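Fatty acid synthase 1, isoform A (Drosophila melanogaster, PDB 6FN6) probably builds long-chain saturated fatty acids from acetyl-CoA and malonyl-CoA using NADPH, this chain holding its dehydratase, enoylreductase and ketoreductase modifying region. Local coordinates at residues N112-P116 and V239-G243; L1053-C1058 and I1084-R1088; V691-Y696 and A723-V727; K127-D133 and K961-L967; N600-V606 and T664-K670. One frame throughout, in Å; residues are numbered along the deposited sequence.

Interaction 1: N112-P116 and V239-G243; sequences NEELP and VELRG
L115 meets E240 with both its amide and its side chain, and lays that side chain on R242. The amide N of L115 donates a nearly linear bond (174°) to E240 OE1, 2.9 Å away, which accepts with its syn lone pair. E240 OE2 accepts from R242: R242 NE donates to it at 2.9 Å in a salt bridge, from a position tilted 26° off the guanidinium plane. Over the centre of one guanidinium face sits L115 CG, 3.7 Å from R242 NH2, while the carbonyl E113 O lies at the edge. E240 reaches the loop because its extended chain leaves CB with CG opposite the amide N (chi1 -168°). E240 and R242 lie on strand 239-248 of the predicted C-terminal hotdog fold of the dehydratase. The 112-116 segment is loop, between strands 98-105 and 129-130. With an alanine in place of E240, the L115 amide and the R242 guanidinium would probably both lose their acceptor, and K235 its salt-bridge partner. Toward solvent the contact is looser. E114 and E113 are partly exposed and send their carboxylates elsewhere, E113 to R198 and E114 to N202. E114 OE2 stays 4.3 Å from E240 OE1, a like-charge approach that K235 may ease. L115 also packs on Q770 of the second subunit.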
# COMPACT_ATOMS: atom_id res chain seq x y z
N ASN A 112 8.50 -27.25 8.65
CA ASN A 112 8.28 -26.83 7.27
C ASN A 112 8.43 -25.32 7.10
O ASN A 112 8.64 -24.83 5.99
CB ASN A 112 6.88 -27.25 6.81
CG ASN A 112 6.87 -28.63 6.18
OD1 ASN A 112 7.00 -29.64 6.87
ND2 ASN A 112 6.68 -28.68 4.86
N GLU A 113 8.34 -24.58 8.21
CA GLU A 113 8.43 -23.12 8.16
C GLU A 113 9.87 -22.62 8.16
O GLU A 113 10.12 -21.44 7.89
CB GLU A 113 7.67 -22.52 9.34
CG GLU A 113 6.18 -22.79 9.34
CD GLU A 113 5.44 -22.05 8.24
OE1 GLU A 113 5.54 -20.81 8.19
OE2 GLU A 113 4.75 -22.71 7.43
N GLU A 114 10.82 -23.51 8.46
CA GLU A 114 12.23 -23.12 8.54
C GLU A 114 12.95 -23.30 7.20
O GLU A 114 12.46 -24.00 6.32
CB GLU A 114 12.94 -23.94 9.61
CG GLU A 114 12.23 -23.95 10.95
CD GLU A 114 13.16 -24.26 12.11
OE1 GLU A 114 13.20 -25.44 12.53
OE2 GLU A 114 13.83 -23.33 12.60
N LEU A 115 14.11 -22.66 7.06
CA LEU A 115 14.90 -22.78 5.85
C LEU A 115 16.00 -23.83 6.03
O LEU A 115 16.64 -23.89 7.08
CB LEU A 115 15.53 -21.43 5.48
CG LEU A 115 14.60 -20.30 5.01
CD1 LEU A 115 15.38 -19.00 4.88
CD2 LEU A 115 13.93 -20.65 3.70
N PRO A 116 16.24 -24.66 4.99
CA PRO A 116 17.30 -25.67 5.05
C PRO A 116 18.68 -25.07 4.82
O PRO A 116 19.20 -25.13 3.70
CB PRO A 116 16.92 -26.64 3.93
CG PRO A 116 16.23 -25.78 2.93
CD PRO A 116 15.49 -24.73 3.72
N VAL A 239 15.87 -20.49 16.62
CA VAL A 239 15.42 -19.16 16.21
C VAL A 239 15.93 -18.85 14.80
O VAL A 239 17.11 -19.03 14.50
CB VAL A 239 15.88 -18.09 17.21
CG1 VAL A 239 15.31 -16.72 16.84
CG2 VAL A 239 15.48 -18.47 18.63
N GLU A 240 15.03 -18.39 13.95
CA GLU A 240 15.39 -18.00 12.59
C GLU A 240 14.78 -16.63 12.27
O GLU A 240 13.56 -16.46 12.28
CB GLU A 240 14.90 -19.05 11.59
CG GLU A 240 15.47 -18.88 10.19
CD GLU A 240 14.88 -19.88 9.21
OE1 GLU A 240 15.27 -21.06 9.25
OE2 GLU A 240 14.04 -19.47 8.39
N LEU A 241 15.64 -15.66 11.97
CA LEU A 241 15.20 -14.28 11.75
C LEU A 241 15.48 -13.82 10.32
O LEU A 241 16.62 -13.81 9.88
CB LEU A 241 15.88 -13.34 12.75
CG LEU A 241 15.67 -13.69 14.22
CD1 LEU A 241 16.50 -12.79 15.12
CD2 LEU A 241 14.20 -13.61 14.61
N ARG A 242 14.42 -13.46 9.60
CA ARG A 242 14.54 -13.02 8.21
C ARG A 242 14.19 -11.54 8.06
O ARG A 242 13.33 -11.02 8.77
CB ARG A 242 13.61 -13.85 7.32
CG ARG A 242 13.68 -15.35 7.56
CD ARG A 242 12.81 -16.10 6.57
NE ARG A 242 12.49 -17.46 7.01
CZ ARG A 242 11.71 -18.30 6.35
NH1 ARG A 242 11.16 -17.94 5.20
NH2 ARG A 242 11.48 -19.51 6.84
N GLY A 243 14.87 -10.87 7.13
CA GLY A 243 14.54 -9.50 6.77
C GLY A 243 14.65 -8.48 7.89
O GLY A 243 13.73 -7.69 8.10

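Interaction 2: L1053-C1058 and I1084-R1088; sequences LDYFIC and ICEQR
The guanidinium of R1088 lies flat on one face of the F1056 ring, with the planes 14° apart and the two centres separated by 4.0 Å, and L1053 CD2 touches the guanidinium at its edge, 3.3 Å from R1088 NH2. The pair joins strand 1055-1060 of the ketoreductase domain, a Rossmann-type fold, to helix 1072-1090, which leads on to the neighbouring parallel strand 1096-1099. Helix and strand segments run nearly antiparallel, their axes 9.9 Å apart. The stack is displaced: R1088 CZ is off-centre in its cation-pi contact with the ring, whereas the methylene R1088 CD stands more squarely over the same face, 4.0 Å from the centroid of F1056, in a CH-pi contact. A bend at chi3 (61°) turns the far end of the arginine so that NE and CZ come down on the ring, with R1088 NE 3.4 Å from F1056 CG. Polar partners outside hold the group in this orientation: NH1 pairs with D1043 and S1046, and NE donates to the carbonyl of P1094. The buried charge is probably compensated at its rim by D1043, while its face rests on carbon. Cutting R1088 back to an alanine is likely to leave D1043 without its ion-pair mate and open a gap over the face of F1056. Further along, I1084 CG2 approaches F1056 CE1 obliquely, and the two thiols close the contact, with C1058 SG 3.9 Å from C1085 SG, in van der Waals touch and too far apart for a disulfide.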
# COMPACT_ATOMS: atom_id res chain seq x y z
N LEU A 1053 59.96 14.94 8.52
CA LEU A 1053 59.21 14.75 9.75
C LEU A 1053 58.57 16.05 10.21
O LEU A 1053 59.26 17.07 10.35
CB LEU A 1053 60.11 14.17 10.84
CG LEU A 1053 59.49 13.99 12.23
CD1 LEU A 1053 59.75 12.59 12.75
CD2 LEU A 1053 60.03 15.02 13.19
N ASP A 1054 57.26 16.02 10.42
CA ASP A 1054 56.52 17.21 10.84
C ASP A 1054 56.18 17.15 12.32
O ASP A 1054 55.99 18.19 12.96
CB ASP A 1054 55.23 17.37 10.02
CG ASP A 1054 55.50 17.51 8.53
OD1 ASP A 1054 56.15 18.49 8.13
OD2 ASP A 1054 55.05 16.63 7.76
N TYR A 1055 56.10 15.95 12.88
CA TYR A 1055 55.71 15.79 14.28
C TYR A 1055 56.55 14.75 15.02
O TYR A 1055 56.90 13.70 14.48
CB TYR A 1055 54.22 15.41 14.38
CG TYR A 1055 53.33 16.31 13.56
CD1 TYR A 1055 53.14 17.63 13.93
CD2 TYR A 1055 52.70 15.85 12.42
CE1 TYR A 1055 52.34 18.47 13.19
CE2 TYR A 1055 51.90 16.68 11.67
CZ TYR A 1055 51.72 17.99 12.06
OH TYR A 1055 50.93 18.83 11.32
N PHE A 1056 56.86 15.08 16.27
CA PHE A 1056 57.53 14.17 17.18
C PHE A 1056 56.85 14.34 18.53
O PHE A 1056 57.18 15.25 19.29
CB PHE A 1056 59.03 14.48 17.28
CG PHE A 1056 59.82 13.43 18.02
CD1 PHE A 1056 59.85 13.41 19.41
CD2 PHE A 1056 60.55 12.48 17.34
CE1 PHE A 1056 60.57 12.45 20.09
CE2 PHE A 1056 61.28 11.52 18.02
CZ PHE A 1056 61.29 11.51 19.40
N ILE A 1057 55.88 13.47 18.80
CA ILE A 1057 55.00 13.65 19.94
C ILE A 1057 55.15 12.49 20.93
O ILE A 1057 55.26 11.33 20.53
CB ILE A 1057 53.53 13.80 19.48
CG1 ILE A 1057 53.42 14.99 18.52
CG2 ILE A 1057 52.60 13.96 20.68
CD1 ILE A 1057 52.06 15.17 17.90
N CYS A 1058 55.17 12.83 22.22
CA CYS A 1058 55.25 11.85 23.29
C CYS A 1058 54.03 11.96 24.21
O CYS A 1058 53.83 13.00 24.84
CB CYS A 1058 56.53 12.06 24.11
SG CYS A 1058 58.08 11.99 23.16
N ILE A 1084 63.64 15.97 26.14
CA ILE A 1084 63.89 15.56 24.77
C ILE A 1084 63.19 16.48 23.77
O ILE A 1084 63.78 16.91 22.78
CB ILE A 1084 63.46 14.10 24.55
CG1 ILE A 1084 64.37 13.16 25.35
CG2 ILE A 1084 63.48 13.74 23.06
CD1 ILE A 1084 63.95 11.70 25.33
N CYS A 1085 61.92 16.78 24.04
CA CYS A 1085 61.14 17.61 23.13
C CYS A 1085 61.59 19.06 23.18
O CYS A 1085 61.62 19.75 22.16
CB CYS A 1085 59.65 17.49 23.46
SG CYS A 1085 59.00 15.83 23.14
N GLU A 1086 61.94 19.53 24.38
CA GLU A 1086 62.46 20.88 24.53
C GLU A 1086 63.76 21.02 23.77
O GLU A 1086 63.96 21.98 23.01
CB GLU A 1086 62.68 21.22 26.01
CG GLU A 1086 63.09 22.67 26.24
CD GLU A 1086 63.45 22.96 27.69
OE1 GLU A 1086 63.86 22.02 28.41
OE2 GLU A 1086 63.32 24.13 28.11
N GLN A 1087 64.65 20.06 23.96
CA GLN A 1087 65.96 20.08 23.32
C GLN A 1087 65.81 20.04 21.80
O GLN A 1087 66.51 20.76 21.08
CB GLN A 1087 66.81 18.91 23.80
CG GLN A 1087 67.33 19.06 25.22
CD GLN A 1087 68.36 20.17 25.36
OE1 GLN A 1087 68.01 21.34 25.53
NE2 GLN A 1087 69.63 19.81 25.29
N ARG A 1088 64.90 19.20 21.33
CA ARG A 1088 64.63 19.09 19.90
C ARG A 1088 64.28 20.45 19.30
O ARG A 1088 64.81 20.84 18.27
CB ARG A 1088 63.51 18.08 19.65
CG ARG A 1088 63.97 16.62 19.67
CD ARG A 1088 62.81 15.66 19.38
NE ARG A 1088 62.23 15.89 18.05
CZ ARG A 1088 62.66 15.31 16.93
NH1 ARG A 1088 63.66 14.45 16.95
NH2 ARG A 1088 62.07 15.60 15.78

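Interaction 3: V691-Y696 and A723-V727; sequences VYSTVY and AAISV
Y692 and Y696, which both press on V727, are tied within their own helix by its shortest backbone bond here, from Y696 N to Y692 O at 2.9 Å. One turn apart, the two rings take the same valine differently. V727 CG2 comes to the edge of the Y692 ring, in its plane, 3.7 Å from Y692 CE1, and the two side chains slide past each other in opposite directions; V727 CG1 meets Y696 CZ at 3.8 Å. The face of the Y692 ring is taken by A723, whose CB stands almost on the ring normal (10° off it), 3.7 Å from the centroid of Y692, a well-centred CH-pi contact. With CG opposite the carbonyl carbon (chi1 -83°), Y692 carries its ring over the second helix although its CB does not point there. V695, on the next turn, forks: V695 CG2 lies 3.6 Å from A723 CB and also touches A724, while V695 CG1 meets V727 CG2 tip to tip at 3.8 Å. A723 and A724 present small side chains where the helices, 9.3 Å apart axis to axis, cross at -56°. Helix 719-731 follows strand 710-713 of the enoylreductase, and a glycine pattern running from the turn into the start of the helix is consistent with a Rossmann nucleotide-binding site; the A724 side chain touches residues of this pattern. The contact between the segments is thus apolar, methyls against rings and against each other, while the hydroxyls of Y692 and S726 tie both helices to one loop through the carbonyls of V864 and A862.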
# COMPACT_ATOMS: atom_id res chain seq x y z
N VAL A 691 16.81 21.14 -9.19
CA VAL A 691 15.36 21.11 -9.31
C VAL A 691 14.93 20.71 -10.72
O VAL A 691 13.94 20.01 -10.89
CB VAL A 691 14.73 22.47 -8.92
CG1 VAL A 691 14.94 22.75 -7.44
CG2 VAL A 691 15.29 23.61 -9.77
N TYR A 692 15.69 21.14 -11.72
CA TYR A 692 15.32 20.85 -13.10
C TYR A 692 15.77 19.46 -13.54
O TYR A 692 15.07 18.79 -14.30
CB TYR A 692 15.88 21.91 -14.05
CG TYR A 692 15.01 23.14 -14.13
CD1 TYR A 692 13.85 23.14 -14.89
CD2 TYR A 692 15.34 24.30 -13.45
CE1 TYR A 692 13.04 24.25 -14.97
CE2 TYR A 692 14.54 25.43 -13.52
CZ TYR A 692 13.39 25.40 -14.28
OH TYR A 692 12.60 26.52 -14.36
N SER A 693 16.93 19.03 -13.07
CA SER A 693 17.36 17.66 -13.30
C SER A 693 16.34 16.71 -12.69
O SER A 693 16.05 15.65 -13.25
CB SER A 693 18.75 17.41 -12.71
OG SER A 693 19.72 18.20 -13.36
N THR A 694 15.80 17.10 -11.54
CA THR A 694 14.77 16.31 -10.87
C THR A 694 13.49 16.29 -11.69
O THR A 694 12.91 15.23 -11.92
CB THR A 694 14.47 16.88 -9.47
OG1 THR A 694 15.68 16.94 -8.70
CG2 THR A 694 13.45 16.01 -8.73
N VAL A 695 13.06 17.47 -12.12
CA VAL A 695 11.80 17.61 -12.85
C VAL A 695 11.84 16.78 -14.13
O VAL A 695 10.87 16.11 -14.47
CB VAL A 695 11.51 19.09 -13.15
CG1 VAL A 695 10.51 19.24 -14.29
CG2 VAL A 695 10.98 19.79 -11.91
N TYR A 696 12.97 16.83 -14.82
CA TYR A 696 13.08 16.15 -16.11
C TYR A 696 13.22 14.64 -15.94
O TYR A 696 12.69 13.88 -16.74
CB TYR A 696 14.27 16.71 -16.89
CG TYR A 696 13.91 17.93 -17.71
CD1 TYR A 696 13.17 17.82 -18.87
CD2 TYR A 696 14.32 19.20 -17.31
CE1 TYR A 696 12.84 18.93 -19.62
CE2 TYR A 696 14.00 20.32 -18.06
CZ TYR A 696 13.25 20.18 -19.21
OH TYR A 696 12.93 21.29 -19.95
N ALA A 723 9.87 24.62 -10.89
CA ALA A 723 10.56 24.04 -12.04
C ALA A 723 9.62 23.09 -12.77
O ALA A 723 9.62 23.03 -14.00
CB ALA A 723 11.82 23.32 -11.59
N ALA A 724 8.82 22.35 -12.01
CA ALA A 724 7.88 21.39 -12.59
C ALA A 724 6.79 22.10 -13.38
O ALA A 724 6.47 21.71 -14.50
CB ALA A 724 7.27 20.54 -11.49
N ILE A 725 6.21 23.15 -12.79
CA ILE A 725 5.13 23.89 -13.43
C ILE A 725 5.61 24.50 -14.74
O ILE A 725 4.91 24.47 -15.75
CB ILE A 725 4.58 24.98 -12.48
CG1 ILE A 725 3.97 24.35 -11.23
CG2 ILE A 725 3.53 25.84 -13.20
CD1 ILE A 725 3.68 25.34 -10.11
N SER A 726 6.81 25.06 -14.72
CA SER A 726 7.38 25.71 -15.90
C SER A 726 7.54 24.72 -17.06
O SER A 726 7.11 24.99 -18.18
CB SER A 726 8.73 26.35 -15.56
OG SER A 726 9.27 27.03 -16.68
N VAL A 727 8.16 23.58 -16.78
CA VAL A 727 8.41 22.59 -17.82
C VAL A 727 7.08 22.00 -18.30
O VAL A 727 6.86 21.87 -19.50
CB VAL A 727 9.35 21.47 -17.31
CG1 VAL A 727 9.58 20.43 -18.39
CG2 VAL A 727 10.68 22.07 -16.87

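Interaction 4: K127-D133 and K961-L967; sequences KELGTND and KTGYQGL
D133 and K127 reach across to the start of helix 963-974 with one bond each. G963 N donates to D133 OD2 at 3.0 Å, a weak bond bent to 133°, and K127 NZ donates to K961 O, also at 3.0 Å, from well above the carbonyl plane (49° out of it). The lysine spans this distance as a fully extended chain, its CD passing near the T962-G963 peptide. Water 1 makes a third link, donating to K127 O at 2.6 Å and to G963 O at 2.8 Å. Between these polar ties the backbones nearly touch: L129 CA is 4.3 Å from G963 CA, a closeness that leaves no room for a side chain on G963, and E128 O receives a CA-H...O contact from that glycine. L129 CD2 covers the first turn, where it meets G963 O; L129 CD2 also lies 4.1 Å from L967 CB. Behind the first shell, D133 is held in place by G130 N, which gives its OD2 a straight bond (172°); lying at the start of its own helix and of helix 963-974, the carboxylate is likely to be stabilised as an anion. On the other segment, T962 OG1 accepts from Q965 N at 3.1 Å, and Q965 OE1 takes both K961 N and T962 N. Farther out, the hydroxyl of Y964 bonds to E939 and to R188. The arrangement joins the dehydratase's predicted C-terminal hotdog fold to the ketoreductase at a helix N-terminus closed by a capping box, T962 with Q965.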
# COMPACT_ATOMS: atom_id res chain seq x y z
N LYS A 127 42.06 -12.25 12.44
CA LYS A 127 41.82 -13.00 13.67
C LYS A 127 40.35 -12.90 14.07
O LYS A 127 39.70 -11.88 13.82
CB LYS A 127 42.72 -12.49 14.80
CG LYS A 127 42.62 -13.32 16.07
CD LYS A 127 43.75 -13.02 17.05
CE LYS A 127 43.80 -14.06 18.16
NZ LYS A 127 45.04 -13.97 18.97
N GLU A 128 39.84 -13.96 14.68
CA GLU A 128 38.46 -13.96 15.16
C GLU A 128 38.33 -13.04 16.36
O GLU A 128 39.32 -12.74 17.04
CB GLU A 128 38.00 -15.38 15.51
CG GLU A 128 38.48 -15.90 16.87
CD GLU A 128 37.84 -17.22 17.24
OE1 GLU A 128 37.92 -17.61 18.43
OE2 GLU A 128 37.25 -17.87 16.35
N LEU A 129 37.11 -12.60 16.63
CA LEU A 129 36.86 -11.72 17.76
C LEU A 129 36.44 -12.55 18.97
O LEU A 129 35.64 -13.48 18.85
CB LEU A 129 35.77 -10.70 17.42
CG LEU A 129 35.97 -9.85 16.17
CD1 LEU A 129 34.71 -9.05 15.84
CD2 LEU A 129 37.15 -8.92 16.34
N GLY A 130 37.00 -12.21 20.12
CA GLY A 130 36.56 -12.80 21.38
C GLY A 130 35.41 -12.00 21.96
O GLY A 130 35.04 -10.96 21.43
N THR A 131 34.87 -12.47 23.08
CA THR A 131 33.76 -11.78 23.72
C THR A 131 34.14 -10.33 24.05
O THR A 131 33.33 -9.43 23.86
CB THR A 131 33.32 -12.50 25.02
OG1 THR A 131 32.33 -11.72 25.69
CG2 THR A 131 34.51 -12.74 25.96
N ASN A 132 35.36 -10.12 24.52
CA ASN A 132 35.80 -8.78 24.89
C ASN A 132 36.05 -7.91 23.67
O ASN A 132 35.79 -6.70 23.69
CB ASN A 132 37.06 -8.86 25.76
CG ASN A 132 36.78 -9.42 27.14
OD1 ASN A 132 35.74 -9.15 27.74
ND2 ASN A 132 37.72 -10.21 27.65
N ASP A 133 36.57 -8.51 22.60
CA ASP A 133 36.77 -7.79 21.35
C ASP A 133 35.44 -7.29 20.80
O ASP A 133 35.32 -6.13 20.40
CB ASP A 133 37.44 -8.69 20.30
CG ASP A 133 38.82 -9.15 20.73
OD1 ASP A 133 39.54 -8.35 21.37
OD2 ASP A 133 39.18 -10.30 20.41
N LYS A 961 47.42 -9.43 19.04
CA LYS A 961 47.03 -10.28 20.17
C LYS A 961 45.52 -10.42 20.25
O LYS A 961 45.01 -11.49 20.58
CB LYS A 961 47.57 -9.69 21.48
CG LYS A 961 47.15 -10.46 22.74
CD LYS A 961 47.55 -9.73 24.01
CE LYS A 961 46.93 -10.38 25.24
NZ LYS A 961 47.17 -9.58 26.48
N THR A 962 44.81 -9.33 19.97
CA THR A 962 43.35 -9.32 20.07
C THR A 962 42.68 -9.27 18.70
O THR A 962 43.24 -8.73 17.74
CB THR A 962 42.86 -8.13 20.91
OG1 THR A 962 42.98 -6.92 20.16
CG2 THR A 962 43.65 -8.01 22.21
N GLY A 963 41.48 -9.84 18.62
CA GLY A 963 40.68 -9.79 17.41
C GLY A 963 40.36 -8.36 17.02
O GLY A 963 40.31 -8.02 15.84
N TYR A 964 40.12 -7.51 18.02
CA TYR A 964 39.86 -6.10 17.77
C TYR A 964 41.00 -5.45 16.99
O TYR A 964 40.77 -4.65 16.08
CB TYR A 964 39.64 -5.35 19.08
CG TYR A 964 39.29 -3.90 18.87
CD1 TYR A 964 38.02 -3.53 18.44
CD2 TYR A 964 40.23 -2.91 19.08
CE1 TYR A 964 37.70 -2.21 18.24
CE2 TYR A 964 39.91 -1.58 18.88
CZ TYR A 964 38.64 -1.24 18.46
OH TYR A 964 38.32 0.08 18.26
N GLN A 965 42.24 -5.77 17.36
CA GLN A 965 43.41 -5.28 16.65
C GLN A 965 43.34 -5.69 15.18
O GLN A 965 43.43 -4.86 14.29
CB GLN A 965 44.70 -5.82 17.28
CG GLN A 965 45.14 -5.08 18.53
CD GLN A 965 46.11 -5.88 19.37
OE1 GLN A 965 46.56 -6.96 18.97
NE2 GLN A 965 46.44 -5.36 20.55
N GLY A 966 43.19 -7.00 14.95
CA GLY A 966 43.07 -7.52 13.60
C GLY A 966 41.93 -6.87 12.84
O GLY A 966 42.02 -6.65 11.63
N LEU A 967 40.85 -6.56 13.56
CA LEU A 967 39.68 -5.92 12.96
C LEU A 967 40.04 -4.54 12.42
O LEU A 967 39.75 -4.22 11.27
CB LEU A 967 38.55 -5.80 13.99
CG LEU A 967 37.30 -5.02 13.56
CD1 LEU A 967 36.69 -5.62 12.31
CD2 LEU A 967 36.28 -4.99 14.69
O HOH W 1 39.57 -9.33 13.42

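Interaction 5: N600-V606 and T664-K670; sequences NLETCTV and TTCVASK
E602 lies across from A668 in an antiparallel hydrogen-bonded pair: E602 N donates to A668 O at 2.9 Å, and A668 N returns a bond to E602 O. From this backbone grip its side chain leaves with CB 3.9 Å from A668 O. At CG the chain bends (chi2 75°), which brings CD within 4.0 Å of K670 NZ and lets E602 OE1 form a long, weak salt bridge to K670 NZ at 3.5 Å. The other oxygen, OE2, turns to T648 in a weak hydrogen bond and has D647 as a like-charged neighbour. The pairing continues along strands 601-611 and 665-669, part of the curled mixed sheet of the enoylreductase, consistent with the GroES-like substrate domain of medium-chain dehydrogenases. C604 and C666 form the next hydrogen-bonded pair, with C604 N donating to C666 O at 2.7 Å, and V606 N reaches T664 O from above the carbonyl plane. On the face that carries C604, C666 and A668, all three touch F643 of strand 642-646, and V606 CG2 adds to it at 3.9 Å from C666 CB. The opposite face, more exposed, brings L601 CB to 3.7 Å from V667 CG1 and T603 OG1 beside V667 CG2.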
# COMPACT_ATOMS: atom_id res chain seq x y z
N ASN A 600 37.41 12.08 -15.52
CA ASN A 600 36.41 12.96 -16.08
C ASN A 600 35.92 13.91 -14.99
O ASN A 600 34.72 14.06 -14.76
CB ASN A 600 35.25 12.16 -16.66
CG ASN A 600 34.26 13.02 -17.42
OD1 ASN A 600 34.22 14.24 -17.24
ND2 ASN A 600 33.45 12.40 -18.26
N LEU A 601 36.88 14.55 -14.31
CA LEU A 601 36.57 15.44 -13.20
C LEU A 601 37.15 16.83 -13.45
O LEU A 601 38.07 17.01 -14.24
CB LEU A 601 37.13 14.87 -11.89
CG LEU A 601 36.67 13.45 -11.53
CD1 LEU A 601 37.44 12.94 -10.32
CD2 LEU A 601 35.17 13.41 -11.27
N GLU A 602 36.59 17.82 -12.76
CA GLU A 602 37.03 19.20 -12.90
C GLU A 602 36.91 19.95 -11.58
O GLU A 602 35.83 20.02 -10.99
CB GLU A 602 36.21 19.91 -13.98
CG GLU A 602 36.70 21.30 -14.36
CD GLU A 602 37.96 21.28 -15.20
OE1 GLU A 602 38.62 20.22 -15.26
OE2 GLU A 602 38.28 22.31 -15.82
N THR A 603 38.03 20.52 -11.12
CA THR A 603 38.03 21.31 -9.90
C THR A 603 37.55 22.72 -10.24
O THR A 603 38.18 23.42 -11.03
CB THR A 603 39.42 21.37 -9.25
OG1 THR A 603 39.96 20.04 -9.15
CG2 THR A 603 39.34 21.99 -7.87
N CYS A 604 36.43 23.12 -9.65
CA CYS A 604 35.83 24.41 -9.94
C CYS A 604 35.91 25.35 -8.74
O CYS A 604 36.02 24.90 -7.60
CB CYS A 604 34.37 24.24 -10.37
SG CYS A 604 34.15 23.17 -11.81
N THR A 605 35.84 26.65 -9.01
CA THR A 605 35.78 27.65 -7.95
C THR A 605 34.32 27.98 -7.69
O THR A 605 33.60 28.38 -8.60
CB THR A 605 36.55 28.93 -8.33
OG1 THR A 605 37.85 28.59 -8.81
CG2 THR A 605 36.67 29.86 -7.13
N VAL A 606 33.89 27.83 -6.44
CA VAL A 606 32.49 28.01 -6.10
C VAL A 606 32.19 29.47 -5.83
O VAL A 606 32.90 30.14 -5.07
CB VAL A 606 32.10 27.14 -4.89
CG1 VAL A 606 30.63 27.32 -4.54
CG2 VAL A 606 32.40 25.67 -5.18
N THR A 664 34.60 26.36 -0.81
CA THR A 664 35.25 27.36 -1.66
C THR A 664 35.60 26.76 -3.02
O THR A 664 35.68 27.47 -4.02
CB THR A 664 36.52 27.91 -1.00
OG1 THR A 664 37.41 26.83 -0.69
CG2 THR A 664 36.17 28.66 0.27
N THR A 665 35.80 25.45 -3.05
CA THR A 665 36.09 24.74 -4.29
C THR A 665 35.39 23.39 -4.30
O THR A 665 35.14 22.80 -3.25
CB THR A 665 37.61 24.52 -4.48
OG1 THR A 665 38.18 24.04 -3.26
CG2 THR A 665 38.29 25.82 -4.89
N CYS A 666 35.04 22.91 -5.50
CA CYS A 666 34.37 21.63 -5.64
C CYS A 666 34.83 20.91 -6.90
O CYS A 666 35.07 21.53 -7.93
CB CYS A 666 32.85 21.81 -5.66
SG CYS A 666 31.92 20.25 -5.66
N VAL A 667 34.96 19.59 -6.80
CA VAL A 667 35.28 18.76 -7.96
C VAL A 667 33.98 18.26 -8.58
O VAL A 667 33.25 17.48 -7.97
CB VAL A 667 36.19 17.59 -7.57
CG1 VAL A 667 36.50 16.72 -8.79
CG2 VAL A 667 37.48 18.10 -6.95
N ALA A 668 33.69 18.71 -9.80
CA ALA A 668 32.45 18.36 -10.48
C ALA A 668 32.70 17.44 -11.67
O ALA A 668 33.77 17.46 -12.27
CB ALA A 668 31.73 19.62 -10.93
N SER A 669 31.70 16.61 -11.99
CA SER A 669 31.77 15.72 -13.14
C SER A 669 31.31 16.42 -14.41
O SER A 669 30.25 17.04 -14.43
CB SER A 669 30.92 14.47 -12.89
OG SER A 669 30.84 13.67 -14.05
N LYS A 670 32.10 16.32 -15.48
CA LYS A 670 31.80 17.03 -16.72
C LYS A 670 30.44 16.61 -17.28
O LYS A 670 29.73 17.42 -17.87
CB LYS A 670 32.87 16.77 -17.78
CG LYS A 670 34.28 17.15 -17.37
CD LYS A 670 35.28 16.83 -18.47
CE LYS A 670 36.72 17.02 -18.02
NZ LYS A 670 37.07 18.45 -17.81

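How the interactions relate
The five contacts sample the three enzymes of the modifying region. Interaction 1 lies inside the dehydratase and interaction 2 inside the ketoreductase, their centres 59 Å apart. Interaction 4 joins these two domains, with its centre 30 Å from that of interaction 1 and 33 Å from that of interaction 2; its segments are more than 800 residues apart in sequence. The loop it closes contains interactions 3 and 5, both in the enoylreductase: one in its probable nucleotide-binding half, the other in its curled sheet, with nearest atoms about 11 Å apart. None of the five touches another, and all lie away from the predicted dehydratase catalytic residues, H24 and D175.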